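Local coordinates for OBody AM1L10 (Pyrobaculum aerophilum, PDB 4GN3), which binds another protein, probably as an engineered binder built on an OB-fold nucleic acid binding domain, at residues B[85-90]-B[100-105]. Residues are numbered along the deposited sequence; the frame is centred on the assembly and turned at random.
Sequences IVEASK and EIFPSE
Ile85 and Phe102 face each other as an antiparallel hydrogen-bonded pair, joined by two backbone bonds: Ile85 N to Phe102 O at 2.8 Å, and Phe102 N to Ile85 O at 2.9 Å, the latter almost straight (176° at the hydrogen). Two residues along, Glu87 N reaches Glu100 O at 2.8 Å; the return bond, Glu100 N to Glu87 O, is longer, 3.0 Å. Between these pairs Val86 and Ile101 form the non-hydrogen-bonded pair. Their buried side chains turn to the face opposite the glutamates and pack with Val25; Ile101 also meets Val54 and Val56.

This is the hairpin of strands 79-88 and 99-103 in the OB-fold barrel: the first also pairs antiparallel with strand 24-36, the second parallel with strand 54-59.

On the face carrying Glu87, Glu100 and Phe102, the Glu87 carboxylate lies against the root of Phe102, Glu87 CD being 3.7 Å from Phe102 CB. Carboxylate and ring planes are 5° apart, but the carboxylate sits by CB, so they do not stack. The Phe102 ring meets Tyr57 and makes a cation-pi contact with Lys62.

Glu100 CG sits between its backbone N and carbonyl carbon (chi1 64°), which lays it 3.5 Å from Glu87 O; the chain continues extended from there. Water 1 donates to both carboxylates, 2.6 Å from Glu87 OE2 and 2.5 Å from Glu100 OE1. Tyr57 OH also hydrogen-bonds Glu87 OE2, while a salt bridge from Glu100 OE1 to a basic side chain of the bound protein's chain brings this face into the interface. Water and basic side chain together may ease the like charges.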
# COMPACT_ATOMS: atom_id res chain seq x y z
N ILE B 85 3.58 -4.86 16.54
CA ILE B 85 5.01 -4.64 16.68
C ILE B 85 5.39 -3.43 15.84
O ILE B 85 5.00 -3.34 14.67
CB ILE B 85 5.82 -5.87 16.19
CG1 ILE B 85 5.36 -7.16 16.89
CG2 ILE B 85 7.32 -5.64 16.36
CD1 ILE B 85 5.53 -7.18 18.39
N VAL B 86 6.13 -2.51 16.44
CA VAL B 86 6.62 -1.35 15.70
C VAL B 86 7.69 -1.80 14.73
O VAL B 86 8.59 -2.58 15.07
CB VAL B 86 7.16 -0.25 16.63
CG1 VAL B 86 7.64 0.94 15.81
CG2 VAL B 86 6.07 0.21 17.60
N GLU B 87 7.59 -1.31 13.49
CA GLU B 87 8.57 -1.60 12.47
C GLU B 87 9.00 -0.28 11.84
O GLU B 87 8.17 0.45 11.29
CB GLU B 87 8.01 -2.57 11.43
CG GLU B 87 7.55 -3.90 12.05
CD GLU B 87 7.14 -4.96 11.03
OE1 GLU B 87 7.28 -6.15 11.36
OE2 GLU B 87 6.69 -4.61 9.92
N ALA B 88 10.28 0.04 11.97
CA ALA B 88 10.84 1.27 11.40
C ALA B 88 10.99 1.08 9.90
O ALA B 88 11.34 -0.00 9.45
CB ALA B 88 12.18 1.60 12.04
N SER B 89 10.70 2.14 9.14
CA SER B 89 10.77 2.13 7.68
C SER B 89 12.14 1.71 7.19
O SER B 89 13.15 2.11 7.76
CB SER B 89 10.41 3.50 7.11
OG SER B 89 10.55 3.53 5.70
N LYS B 90 12.15 0.91 6.13
CA LYS B 90 13.39 0.44 5.51
C LYS B 90 14.09 1.58 4.76
O LYS B 90 15.32 1.57 4.61
CB LYS B 90 13.13 -0.75 4.58
CG LYS B 90 12.38 -1.90 5.25
CD LYS B 90 12.34 -3.15 4.39
CE LYS B 90 13.62 -3.97 4.53
NZ LYS B 90 13.57 -5.21 3.71
N GLU B 100 5.78 2.23 11.27
CA GLU B 100 4.47 1.60 11.14
C GLU B 100 4.29 0.50 12.19
O GLU B 100 5.25 0.14 12.90
CB GLU B 100 4.27 1.03 9.73
CG GLU B 100 5.25 -0.08 9.40
CD GLU B 100 5.37 -0.37 7.92
OE1 GLU B 100 6.27 -1.12 7.52
OE2 GLU B 100 4.55 0.12 7.13
N ILE B 101 3.08 -0.04 12.27
CA ILE B 101 2.75 -1.12 13.20
C ILE B 101 2.22 -2.35 12.45
O ILE B 101 1.32 -2.25 11.61
CB ILE B 101 1.74 -0.68 14.29
CG1 ILE B 101 2.34 0.44 15.17
CG2 ILE B 101 1.32 -1.86 15.15
CD1 ILE B 101 1.36 1.12 16.11
N PHE B 102 2.81 -3.50 12.78
CA PHE B 102 2.37 -4.78 12.26
C PHE B 102 1.47 -5.39 13.34
O PHE B 102 1.97 -5.78 14.38
CB PHE B 102 3.60 -5.66 11.98
CG PHE B 102 3.28 -6.95 11.27
CD1 PHE B 102 2.66 -6.95 10.02
CD2 PHE B 102 3.64 -8.18 11.84
CE1 PHE B 102 2.39 -8.15 9.36
CE2 PHE B 102 3.37 -9.38 11.18
CZ PHE B 102 2.74 -9.36 9.94
N PRO B 103 0.15 -5.43 13.09
CA PRO B 103 -0.80 -5.76 14.17
C PRO B 103 -0.93 -7.25 14.48
O PRO B 103 -0.87 -8.09 13.59
CB PRO B 103 -2.13 -5.22 13.63
CG PRO B 103 -2.02 -5.40 12.15
CD PRO B 103 -0.55 -5.21 11.81
N SER B 104 -1.15 -7.56 15.76
CA SER B 104 -1.61 -8.89 16.15
C SER B 104 -3.07 -8.84 16.62
O SER B 104 -3.79 -9.83 16.53
CB SER B 104 -0.73 -9.47 17.25
OG SER B 104 -0.71 -8.62 18.38
N GLU B 105 -3.50 -7.68 17.11
CA GLU B 105 -4.87 -7.51 17.58
C GLU B 105 -5.47 -6.19 17.07
O GLU B 105 -4.82 -5.14 17.14
CB GLU B 105 -4.93 -7.53 19.11
CG GLU B 105 -4.53 -8.84 19.76
CD GLU B 105 -4.46 -8.75 21.28
OE1 GLU B 105 -3.73 -9.56 21.89
OE2 GLU B 105 -5.10 -7.85 21.87
O HOH W 1 7.65 -3.16 7.94